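Local coordinates for protein RsfP (Uncultured bacterium, PDB 4GLJ) that probably catalyses the phosphate-dependent cleavage of methylthioadenosine into adenine and methylthioribose 1-phosphate, and binds the dye rhodamine B, at residues Y25-L30 and N248-I253; L151-D156 and A261-K266; T72-P77 and C173-Q178; M198-E203 and I212-L217. One frame throughout, in Å; residues are numbered along the deposited sequence.

Contact 1 (Y25-L30 and N248-I253). With RHB (N-[9-(2-carboxyphenyl)-6-(diethylamino)-3H-xanthen-3-ylidene]-N-ethylethanaminium), chain B.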
# COMPACT_ATOMS: atom_id res chain seq x y z
N TYR A 25 -11.15 -25.71 9.85
CA TYR A 25 -10.19 -25.88 10.96
C TYR A 25 -9.69 -27.31 10.99
O TYR A 25 -8.62 -27.58 11.52
CB TYR A 25 -10.80 -25.39 12.31
CG TYR A 25 -11.33 -23.98 12.08
CD1 TYR A 25 -12.67 -23.64 12.34
CD2 TYR A 25 -10.49 -23.02 11.46
CE1 TYR A 25 -13.14 -22.35 12.05
CE2 TYR A 25 -10.94 -21.75 11.15
CZ TYR A 25 -12.25 -21.40 11.44
OH TYR A 25 -12.64 -20.13 11.12
N GLN A 26 -10.45 -28.21 10.37
CA GLN A 26 -9.95 -29.55 10.11
C GLN A 26 -10.46 -30.22 8.82
O GLN A 26 -11.45 -29.79 8.22
CB GLN A 26 -10.18 -30.47 11.32
CG GLN A 26 -11.61 -30.64 11.78
CD GLN A 26 -11.77 -31.97 12.48
OE1 GLN A 26 -10.97 -32.31 13.36
NE2 GLN A 26 -12.77 -32.74 12.08
N MET A 27 -9.73 -31.26 8.41
CA MET A 27 -10.21 -32.20 7.43
C MET A 27 -10.57 -33.54 8.10
O MET A 27 -9.77 -34.46 8.09
CB MET A 27 -9.17 -32.43 6.35
CG MET A 27 -9.23 -31.39 5.26
SD MET A 27 -8.29 -31.87 3.79
CE MET A 27 -6.58 -31.99 4.35
N GLN A 28 -11.79 -33.61 8.64
CA GLN A 28 -12.39 -34.84 9.23
C GLN A 28 -12.15 -36.18 8.49
O GLN A 28 -11.85 -37.20 9.13
CB GLN A 28 -13.91 -34.61 9.40
CG GLN A 28 -14.73 -35.80 9.90
CD GLN A 28 -14.70 -35.95 11.41
OE1 GLN A 28 -13.67 -35.71 12.05
NE2 GLN A 28 -15.82 -36.33 12.00
N ALA A 29 -12.28 -36.20 7.16
CA ALA A 29 -12.24 -37.47 6.44
C ALA A 29 -10.83 -38.14 6.30
O ALA A 29 -10.74 -39.33 6.00
CB ALA A 29 -12.93 -37.35 5.08
N LEU A 30 -9.74 -37.41 6.55
CA LEU A 30 -8.41 -38.04 6.41
C LEU A 30 -8.24 -39.19 7.39
O LEU A 30 -8.64 -39.07 8.56
CB LEU A 30 -7.27 -37.05 6.62
CG LEU A 30 -7.26 -35.80 5.75
CD1 LEU A 30 -6.21 -34.82 6.31
CD2 LEU A 30 -6.99 -36.13 4.28
N ASN A 248 -19.57 -28.09 2.05
CA ASN A 248 -19.50 -28.24 0.59
C ASN A 248 -18.05 -28.27 0.09
O ASN A 248 -17.66 -29.13 -0.71
CB ASN A 248 -20.31 -27.13 -0.10
CG ASN A 248 -21.80 -27.32 0.04
OD1 ASN A 248 -22.27 -28.45 0.25
ND2 ASN A 248 -22.58 -26.22 -0.09
N ALA A 249 -17.22 -27.36 0.62
CA ALA A 249 -15.80 -27.32 0.25
C ALA A 249 -15.10 -28.64 0.51
O ALA A 249 -14.39 -29.11 -0.36
CB ALA A 249 -15.07 -26.16 0.93
N GLN A 250 -15.35 -29.29 1.66
CA GLN A 250 -14.77 -30.60 1.92
C GLN A 250 -15.06 -31.64 0.83
O GLN A 250 -14.15 -32.42 0.46
CB GLN A 250 -15.25 -31.18 3.28
CG GLN A 250 -14.94 -30.30 4.49
CD GLN A 250 -13.48 -30.35 4.94
OE1 GLN A 250 -12.65 -31.09 4.37
NE2 GLN A 250 -13.16 -29.56 5.97
N GLN A 251 -16.30 -31.66 0.32
CA GLN A 251 -16.65 -32.60 -0.79
C GLN A 251 -15.88 -32.28 -2.06
O GLN A 251 -15.33 -33.18 -2.73
CB GLN A 251 -18.17 -32.64 -1.07
CG GLN A 251 -19.02 -32.88 0.15
CD GLN A 251 -18.51 -34.05 0.96
OE1 GLN A 251 -18.14 -35.11 0.41
NE2 GLN A 251 -18.48 -33.87 2.30
N VAL A 252 -15.72 -30.97 -2.31
CA VAL A 252 -14.99 -30.56 -3.48
C VAL A 252 -13.51 -30.95 -3.39
O VAL A 252 -12.96 -31.46 -4.37
CB VAL A 252 -15.16 -29.03 -3.76
CG1 VAL A 252 -14.36 -28.67 -5.03
CG2 VAL A 252 -16.67 -28.68 -3.92
N ILE A 253 -12.88 -30.66 -2.25
CA ILE A 253 -11.49 -31.05 -1.95
C ILE A 253 -11.31 -32.57 -2.13
O ILE A 253 -10.33 -33.02 -2.75
CB ILE A 253 -11.14 -30.61 -0.48
CG1 ILE A 253 -10.90 -29.09 -0.39
CG2 ILE A 253 -9.97 -31.36 0.13
CD1 ILE A 253 -11.05 -28.65 1.08
O2 RHB B . -17.00 -14.29 13.67
C26 RHB B . -17.81 -13.36 13.53
C19 RHB B . -17.86 -12.57 12.26
C14 RHB B . -17.20 -12.87 11.07
C15 RHB B . -17.39 -12.02 9.99
C16 RHB B . -18.19 -10.90 10.05
C17 RHB B . -18.83 -10.60 11.22
C18 RHB B . -18.66 -11.45 12.31
C9 RHB B . -16.29 -14.03 10.78
C8 RHB B . -15.35 -13.85 9.63
C13 RHB B . -15.30 -12.69 8.89
C12 RHB B . -14.42 -12.52 7.82
C11 RHB B . -13.53 -13.53 7.50
N1 RHB B . -12.66 -13.42 6.39
C35 RHB B . -13.52 -12.81 5.35
C36 RHB B . -14.86 -13.53 5.43
C22 RHB B . -11.35 -12.73 6.51
C23 RHB B . -10.26 -13.73 6.92
C10 RHB B . -13.61 -14.70 8.23
C7 RHB B . -14.49 -14.86 9.30
O1 RHB B . -14.50 -16.04 10.01
C1 RHB B . -15.34 -16.29 11.06
C2 RHB B . -16.25 -15.34 11.50
C6 RHB B . -15.24 -17.52 11.69
C5 RHB B . -16.05 -17.83 12.76
C4 RHB B . -16.97 -16.90 13.22
C3 RHB B . -17.07 -15.66 12.59
N2 RHB B . -15.93 -19.10 13.36
C24 RHB B . -14.62 -19.29 14.02
C25 RHB B . -14.30 -20.77 14.06
C33 RHB B . -17.05 -19.36 14.28
C34 RHB B . -17.26 -20.86 14.40
O3 RHB B . -18.64 -13.07 14.42
O HOH W 1 -12.99 -33.99 5.72

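Contact 2 (L151-D156 and A261-K266)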
# COMPACT_ATOMS: atom_id res chain seq x y z
N LEU A 151 -10.19 -28.06 -10.22
CA LEU A 151 -11.20 -27.62 -9.29
C LEU A 151 -12.60 -27.55 -9.86
O LEU A 151 -13.55 -27.87 -9.14
CB LEU A 151 -10.82 -26.31 -8.55
CG LEU A 151 -9.58 -26.48 -7.66
CD1 LEU A 151 -9.06 -25.07 -7.28
CD2 LEU A 151 -9.92 -27.27 -6.40
N ILE A 152 -12.73 -27.06 -11.09
CA ILE A 152 -13.97 -26.98 -11.79
C ILE A 152 -14.56 -28.38 -11.96
O ILE A 152 -15.74 -28.56 -11.72
CB ILE A 152 -13.77 -26.30 -13.20
CG1 ILE A 152 -13.41 -24.81 -13.06
CG2 ILE A 152 -15.02 -26.42 -14.01
CD1 ILE A 152 -12.73 -24.22 -14.32
N ARG A 153 -13.75 -29.35 -12.39
CA ARG A 153 -14.32 -30.70 -12.64
C ARG A 153 -14.60 -31.37 -11.26
O ARG A 153 -15.56 -32.12 -11.14
CB ARG A 153 -13.38 -31.53 -13.49
CG ARG A 153 -13.32 -31.00 -14.91
CD ARG A 153 -12.46 -31.87 -15.80
NE ARG A 153 -11.05 -31.59 -15.57
CZ ARG A 153 -10.18 -32.50 -15.16
NH1 ARG A 153 -10.57 -33.75 -14.93
NH2 ARG A 153 -8.91 -32.14 -15.00
N ALA A 154 -13.76 -31.06 -10.27
CA ALA A 154 -13.93 -31.59 -8.87
C ALA A 154 -15.30 -31.11 -8.33
O ALA A 154 -16.05 -31.89 -7.68
CB ALA A 154 -12.81 -31.12 -7.94
N TYR A 155 -15.63 -29.84 -8.59
CA TYR A 155 -16.89 -29.25 -8.10
C TYR A 155 -18.03 -30.03 -8.72
O TYR A 155 -19.03 -30.36 -8.04
CB TYR A 155 -17.08 -27.77 -8.57
CG TYR A 155 -18.41 -27.16 -8.09
CD1 TYR A 155 -18.48 -26.48 -6.84
CD2 TYR A 155 -19.58 -27.19 -8.89
CE1 TYR A 155 -19.69 -25.92 -6.40
CE2 TYR A 155 -20.76 -26.63 -8.44
CZ TYR A 155 -20.82 -25.98 -7.21
OH TYR A 155 -22.04 -25.41 -6.78
N ASP A 156 -17.93 -30.29 -10.03
CA ASP A 156 -19.02 -30.96 -10.70
C ASP A 156 -19.11 -32.37 -10.17
O ASP A 156 -20.21 -32.89 -10.05
CB ASP A 156 -18.83 -31.01 -12.22
CG ASP A 156 -19.02 -29.65 -12.88
OD1 ASP A 156 -19.86 -28.83 -12.42
OD2 ASP A 156 -18.36 -29.40 -13.92
N ALA A 261 -4.13 -36.40 -7.85
CA ALA A 261 -3.33 -37.59 -7.64
C ALA A 261 -3.26 -38.42 -8.92
O ALA A 261 -2.20 -38.97 -9.25
CB ALA A 261 -3.85 -38.45 -6.48
N SER A 262 -4.36 -38.50 -9.66
CA SER A 262 -4.34 -39.43 -10.83
C SER A 262 -3.76 -38.72 -12.06
O SER A 262 -3.12 -39.36 -12.90
CB SER A 262 -5.71 -40.04 -11.14
OG SER A 262 -6.69 -39.02 -11.28
N GLU A 263 -3.94 -37.41 -12.13
CA GLU A 263 -3.62 -36.69 -13.36
C GLU A 263 -2.24 -36.06 -13.30
O GLU A 263 -1.57 -35.98 -14.31
CB GLU A 263 -4.72 -35.69 -13.77
CG GLU A 263 -6.06 -36.36 -14.15
CD GLU A 263 -7.22 -35.35 -14.31
OE1 GLU A 263 -6.96 -34.13 -14.28
OE2 GLU A 263 -8.39 -35.76 -14.49
N GLN A 264 -1.80 -35.63 -12.11
CA GLN A 264 -0.44 -35.11 -11.94
C GLN A 264 -0.05 -34.06 -13.02
O GLN A 264 0.99 -34.16 -13.64
CB GLN A 264 0.51 -36.34 -11.92
CG GLN A 264 1.49 -36.39 -10.75
CD GLN A 264 0.84 -36.70 -9.43
OE1 GLN A 264 0.09 -35.87 -8.88
NE2 GLN A 264 1.10 -37.89 -8.90
N PRO A 265 -0.90 -33.05 -13.25
CA PRO A 265 -0.68 -32.10 -14.32
C PRO A 265 0.66 -31.38 -14.18
O PRO A 265 1.18 -31.20 -13.08
CB PRO A 265 -1.86 -31.12 -14.19
CG PRO A 265 -2.26 -31.23 -12.77
CD PRO A 265 -2.07 -32.69 -12.42
N LYS A 266 1.23 -31.04 -15.31
CA LYS A 266 2.49 -30.34 -15.35
C LYS A 266 2.09 -28.89 -15.05
O LYS A 266 1.04 -28.41 -15.52
CB LYS A 266 3.09 -30.47 -16.75
CG LYS A 266 4.50 -31.03 -16.79
CD LYS A 266 4.83 -31.50 -18.21
CE LYS A 266 6.16 -30.93 -18.70
NZ LYS A 266 6.20 -29.44 -18.50

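Contact 3 (T72-P77 and C173-Q178)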
# COMPACT_ATOMS: atom_id res chain seq x y z
N THR A 72 -5.42 -12.92 12.52
CA THR A 72 -6.00 -12.05 11.53
C THR A 72 -5.20 -12.25 10.21
O THR A 72 -4.03 -12.67 10.27
CB THR A 72 -5.87 -10.55 11.89
OG1 THR A 72 -4.48 -10.11 11.98
CG2 THR A 72 -6.52 -10.18 13.26
N PRO A 73 -5.81 -11.92 9.07
CA PRO A 73 -5.13 -12.04 7.75
C PRO A 73 -3.79 -11.36 7.73
O PRO A 73 -2.88 -11.97 7.21
CB PRO A 73 -6.12 -11.34 6.80
CG PRO A 73 -7.41 -11.72 7.37
CD PRO A 73 -7.23 -11.56 8.88
N SER A 74 -3.63 -10.14 8.30
CA SER A 74 -2.37 -9.41 8.24
C SER A 74 -1.26 -10.13 8.99
O SER A 74 -0.13 -9.93 8.67
CB SER A 74 -2.48 -7.97 8.88
OG SER A 74 -3.50 -7.21 8.24
N GLU A 75 -1.56 -10.97 10.00
CA GLU A 75 -0.45 -11.46 10.78
C GLU A 75 -0.21 -12.98 10.48
O GLU A 75 0.60 -13.63 11.14
CB GLU A 75 -0.69 -11.21 12.29
CG GLU A 75 -1.85 -12.07 12.76
CD GLU A 75 -2.26 -11.72 14.22
OE1 GLU A 75 -1.43 -11.12 14.97
OE2 GLU A 75 -3.36 -12.11 14.61
N VAL A 76 -0.91 -13.53 9.51
CA VAL A 76 -0.67 -14.95 9.18
C VAL A 76 0.81 -15.11 8.78
O VAL A 76 1.30 -14.28 7.96
CB VAL A 76 -1.62 -15.35 8.08
CG1 VAL A 76 -1.21 -16.72 7.47
CG2 VAL A 76 -3.06 -15.44 8.65
N PRO A 77 1.51 -16.16 9.26
CA PRO A 77 2.89 -16.24 8.84
C PRO A 77 2.97 -16.91 7.44
O PRO A 77 3.37 -18.12 7.30
CB PRO A 77 3.52 -17.15 9.94
CG PRO A 77 2.40 -18.15 10.24
CD PRO A 77 1.13 -17.32 10.11
N CYS A 173 -7.28 -8.86 -3.23
CA CYS A 173 -6.89 -9.17 -1.88
C CYS A 173 -6.61 -7.85 -1.19
O CYS A 173 -5.73 -7.15 -1.62
CB CYS A 173 -5.61 -9.97 -1.86
SG CYS A 173 -5.39 -10.80 -0.22
N ILE A 174 -7.27 -7.62 -0.05
CA ILE A 174 -7.06 -6.38 0.69
C ILE A 174 -6.40 -6.73 2.01
O ILE A 174 -6.35 -7.93 2.44
CB ILE A 174 -8.40 -5.62 0.91
CG1 ILE A 174 -9.37 -6.44 1.81
CG2 ILE A 174 -9.03 -5.18 -0.45
CD1 ILE A 174 -10.51 -5.57 2.39
N GLU A 175 -5.88 -5.70 2.66
CA GLU A 175 -5.12 -5.88 3.89
C GLU A 175 -6.04 -6.34 5.05
O GLU A 175 -5.64 -7.21 5.78
CB GLU A 175 -4.42 -4.54 4.26
CG GLU A 175 -3.52 -4.64 5.50
CD GLU A 175 -2.47 -5.76 5.31
OE1 GLU A 175 -1.74 -5.70 4.31
OE2 GLU A 175 -2.32 -6.73 6.15
N GLY A 176 -7.22 -5.73 5.19
CA GLY A 176 -8.11 -6.11 6.31
C GLY A 176 -7.58 -5.35 7.54
O GLY A 176 -6.68 -4.51 7.40
N PRO A 177 -8.08 -5.67 8.75
CA PRO A 177 -9.11 -6.65 8.95
C PRO A 177 -10.53 -6.13 8.68
O PRO A 177 -11.44 -6.95 8.66
CB PRO A 177 -8.91 -7.05 10.43
CG PRO A 177 -8.47 -5.73 11.10
CD PRO A 177 -7.57 -5.11 10.03
N GLN A 178 -10.73 -4.81 8.50
CA GLN A 178 -12.13 -4.31 8.40
C GLN A 178 -12.68 -4.62 7.06
O GLN A 178 -11.90 -4.71 6.11
CB GLN A 178 -12.20 -2.79 8.68
CG GLN A 178 -11.64 -2.45 10.08
CD GLN A 178 -10.14 -2.14 10.01
OE1 GLN A 178 -9.54 -2.12 8.90
NE2 GLN A 178 -9.52 -1.90 11.14
O HOH W 2 -4.18 -4.55 9.26

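Contact 4 (M198-E203 and I212-L217). With PO4 (phosphate ion), chain D.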
# COMPACT_ATOMS: atom_id res chain seq x y z
N MET A 198 -8.91 -11.60 1.94
CA MET A 198 -7.83 -10.91 2.69
C MET A 198 -6.58 -11.74 2.77
O MET A 198 -5.59 -11.32 3.42
CB MET A 198 -8.32 -10.56 4.10
CG MET A 198 -9.57 -9.65 4.09
SD MET A 198 -10.02 -9.17 5.76
CE MET A 198 -11.45 -8.19 5.40
N THR A 199 -6.61 -12.95 2.19
CA THR A 199 -5.51 -13.90 2.55
C THR A 199 -4.67 -14.48 1.37
O THR A 199 -3.53 -14.96 1.62
CB THR A 199 -6.06 -15.13 3.35
OG1 THR A 199 -7.10 -15.76 2.55
CG2 THR A 199 -6.64 -14.72 4.65
N ASN A 200 -5.21 -14.50 0.14
CA ASN A 200 -4.52 -15.26 -0.89
C ASN A 200 -3.30 -14.53 -1.48
O ASN A 200 -2.52 -15.13 -2.21
CB ASN A 200 -5.52 -15.79 -1.94
CG ASN A 200 -6.34 -17.00 -1.37
OD1 ASN A 200 -6.57 -17.95 -2.08
ND2 ASN A 200 -6.61 -17.02 -0.03
N MET A 201 -3.10 -13.27 -1.08
CA MET A 201 -1.80 -12.58 -1.25
C MET A 201 -1.28 -12.27 0.14
O MET A 201 -2.01 -11.74 0.96
CB MET A 201 -1.96 -11.29 -2.07
CG MET A 201 -2.27 -11.54 -3.55
SD MET A 201 -0.73 -12.09 -4.36
CE MET A 201 -1.26 -12.22 -6.06
N PRO A 202 -0.01 -12.58 0.44
CA PRO A 202 1.05 -12.92 -0.54
C PRO A 202 1.17 -14.44 -0.78
O PRO A 202 2.09 -14.83 -1.46
CB PRO A 202 2.32 -12.39 0.14
CG PRO A 202 2.02 -12.67 1.60
CD PRO A 202 0.58 -12.25 1.76
N GLU A 203 0.22 -15.22 -0.26
CA GLU A 203 0.30 -16.73 -0.34
C GLU A 203 0.53 -17.18 -1.77
O GLU A 203 1.43 -18.02 -1.99
CB GLU A 203 -0.98 -17.32 0.21
CG GLU A 203 -0.88 -18.66 0.88
CD GLU A 203 -2.22 -19.05 1.50
OE1 GLU A 203 -3.14 -19.40 0.70
OE2 GLU A 203 -2.40 -18.92 2.74
N ILE A 212 5.63 -24.07 -6.40
CA ILE A 212 4.48 -24.92 -6.08
C ILE A 212 3.25 -24.43 -6.82
O ILE A 212 2.96 -23.23 -6.78
CB ILE A 212 4.16 -24.90 -4.58
CG1 ILE A 212 5.35 -25.35 -3.73
CG2 ILE A 212 2.90 -25.71 -4.26
CD1 ILE A 212 5.21 -25.12 -2.20
N ALA A 213 2.53 -25.32 -7.48
CA ALA A 213 1.37 -24.96 -8.23
C ALA A 213 0.29 -24.64 -7.23
O ALA A 213 0.12 -25.33 -6.25
CB ALA A 213 0.94 -26.12 -9.17
N TYR A 214 -0.43 -23.55 -7.47
CA TYR A 214 -1.27 -23.00 -6.43
C TYR A 214 -2.50 -22.47 -7.13
O TYR A 214 -2.41 -21.71 -8.11
CB TYR A 214 -0.58 -21.85 -5.69
CG TYR A 214 -1.42 -21.09 -4.64
CD1 TYR A 214 -2.33 -20.07 -5.07
CD2 TYR A 214 -1.24 -21.31 -3.30
CE1 TYR A 214 -3.11 -19.37 -4.16
CE2 TYR A 214 -2.00 -20.63 -2.34
CZ TYR A 214 -2.92 -19.64 -2.79
OH TYR A 214 -3.62 -18.90 -1.83
N ALA A 215 -3.67 -22.89 -6.63
CA ALA A 215 -4.94 -22.32 -7.10
C ALA A 215 -5.94 -22.19 -5.95
O ALA A 215 -5.74 -22.75 -4.86
CB ALA A 215 -5.53 -23.07 -8.31
N THR A 216 -7.04 -21.48 -6.20
CA THR A 216 -7.92 -21.08 -5.07
C THR A 216 -9.33 -21.63 -5.35
O THR A 216 -9.83 -21.51 -6.45
CB THR A 216 -7.97 -19.54 -4.96
OG1 THR A 216 -6.65 -19.09 -4.52
CG2 THR A 216 -8.99 -19.11 -3.87
N LEU A 217 -9.90 -22.26 -4.34
CA LEU A 217 -11.33 -22.53 -4.33
C LEU A 217 -12.00 -21.47 -3.36
O LEU A 217 -11.84 -21.55 -2.14
CB LEU A 217 -11.57 -23.96 -3.80
CG LEU A 217 -13.03 -24.39 -3.58
CD1 LEU A 217 -13.73 -24.41 -4.93
CD2 LEU A 217 -13.11 -25.78 -2.93
P PO4 D . -9.80 -16.89 4.52
O1 PO4 D . -10.49 -15.90 5.41
O2 PO4 D . -10.86 -17.94 4.31
O3 PO4 D . -9.43 -16.14 3.30
O4 PO4 D . -8.57 -17.53 5.17

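Contact 1 (Y25-L30 and N248-I253)
Gln250 carries most of this contact, reaching from helix 237-263 to the loop at Gln26 and Met27. Its CB points toward the loop. The chain then bends at CG (chi2 -76°), which brings the amide alongside the loop backbone. CD lies 3.9 Å from Gln26 O. At the tip the two amide atoms have different partners. NE2 donates to Gln26 O at 2.8 Å, and the donor lies in the plane of that backbone carbonyl. The N-H is bent, at 132°, and the acceptor sits somewhat out of the Gln250 amide plane. OE1 rests 3.5 Å from Met27 CG and accepts a bond from a water at 3.2 Å. That water takes the N-H of Ala29 at 2.7 Å, so it links the helix side chain to the turn from Met27 to Leu30. This turn is of type I, and its backbone bond is weak.

Beside these polar links, Met27 SD meets Ile253 CG2 at 4.1 Å, one helical turn beyond Gln250. The Met27 side chain also packs on Val59 and Phe61 of strand 57-63, so it is wedged between sheet and helix. At the other end of the loop, Tyr25 borders the rhodamine pocket. Its ring comes very close to an ethyl carbon of the dye, at a spacing too short to be reliable.

The arrangement belongs to the alpha/beta fold of the phosphorylase superfamily: the loop between strands 16-20 and 33-36 borders the ligand pocket at one end and packs against the long helix 237-263 at the other.

Contact 2 (L151-D156 and A261-K266)
Arg153 and Glu263 form a bidentate, end-on salt bridge between two helices of the phosphorylase fold. Arg153 sits on helix 145-157. Glu263 is the last residue of helix 237-263. The CA atoms of the pair are 12.3 Å apart, so the gap is spanned by the side chains alone.

The two charged side chains approach from opposite directions. The Glu263 chain runs out extended beyond CG. The Arg153 chain bends near its end (chi3 -78°), which leaves NH1 and NH2 facing the carboxylate. Arg153 NE turns to a second acid, Asp149, one turn earlier on its own helix. The guanidinium is thus held by two carboxylates, which probably limits its rotation.

Side-chain packing flanks the bridge. Arg153 lies on Leu259 of the partner helix, and Glu263 rests on Ile150. Pro265 touches Glu146 and Ile150 just after the helix ends. Gln264, between Glu263 and Pro265, leaves the helix with a positive phi of 48°. The contact itself is at the surface, so solvent may weaken the charge attraction.

The hydrogen bonds give the bridge its exact shape. The guanidinium and carboxylate are nearly coplanar, and each oxygen uses its syn lone pair. Arg153 NH1 donates to Glu263 OE2 at 3.0 Å. Arg153 NH2 donates to Glu263 OE1 at 2.9 Å, almost straight at 174°.

Contact 3 (T72-P77 and C173-Q178)
Ser74 OG donates a hydrogen bond to Glu175 OE2, modelled at 2.4 Å, so short that its exact value is doubtful. Glu175 folds back to make the bond: CG stands opposite the backbone N (chi1 -176°), and a bend at chi2 turns the carboxylate to the serine. Pro73 lies alongside, with its CB 4.3 Å from Glu175 O.

A water gives a second link. It donates to Ser74 OG at 2.9 Å and to Gly176 O at 3.1 Å.

The next shell fixes both loops. Glu175 OE2 also forms a salt bridge with Arg124, and OE1 accepts from the backbone N-H groups of Lys122 and Gln123. On the other loop, Glu75 N bonds to Thr72 O within the 3-10 turn that carries Ser74, and Glu75 OE2 accepts from Thr72 N at 3.0 Å. Gly176 has a positive phi, and a cis peptide bond leads from it to Pro177. Farther out, Pro177 O bonds to His136 of the second subunit, and Glu75 OE1 to the backbone of Asp131 there. The loops after strands 57-63 and 169-173 of the phosphorylase fold thus meet next to the subunit interface, where Pro73 touches rhodamine B.

An alanine in place of Glu175 would probably leave Ser74 and Arg124 without their shared acceptor and the N-H groups of Lys122 and Gln123 without a partner. With donors at both oxygens, the buried carboxylate is probably ionised.

Contact 4 (M198-E203 and I212-L217)
Tyr214 and Thr216 project from strand 213-221 onto Glu203 and Asn200, and all four side chains are buried. Tyr214 CG stands anti to the backbone N (chi1 174°), which carries the ring out toward Glu203. Tyr214 OH donates to Glu203 OE1 at 2.6 Å. It meets that oxygen on the anti side, 21° out of the carboxylate plane, while OE1 lies at the edge of the ring. The two side chains run at about a right angle. Thr216 OG1 donates to Asn200 OD1 at 2.7 Å, in the carbonyl plane of the amide. OD1 also accepts from Ser95 on the neighbouring strand, and ND2 donates to Ser97. The amide is thus fixed in its rotation.

This is where helix 200-209 packs on the central mixed sheet of the phosphorylase fold. Glu203 OE2 forms a salt bridge with Arg64, which also binds the phosphate ion, probably from the crystallisation liquor. An alanine replacing Glu203 would probably leave Tyr214 OH without its acceptor and Arg64 without its carboxylate.

Toward the ligand site the two segments part: Thr199 and Met198 make no contact with 212-217. Asn200 ND2 gives only a weak bond to Thr199 OG1, at 2.9 Å. Thr199 OG1 in turn donates to phosphate O3 in a bond modelled so short that its length is doubtful. Ser22, His65 and Ala98 also bind this phosphate, and Met198 touches rhodamine B.

Contacts 1 and 2 share helix 237-263, their centres 16 Å apart, and their segments alternate along the chain. Val252 of contact 1 packs on Ala154 of contact 2. Contact 4 is central, about 3 Å from the middle of the chain. Its strand 213-221 is followed by that same helix, and Leu217 touches Val252. Contact 3 lies beyond it, centres 13 Å apart, where Pro73 and Cys173 meet the 198-203 segment. Contacts 2 and 3 are on opposite sides of the chain centre, their centres 29 Å apart. Contact 3 closes before contact 4 opens, and contact 1 spans both. Contacts 1, 3 and 4 include residues of the rhodamine pocket; contact 2 joins helices 145-157 and 237-263 at the surface.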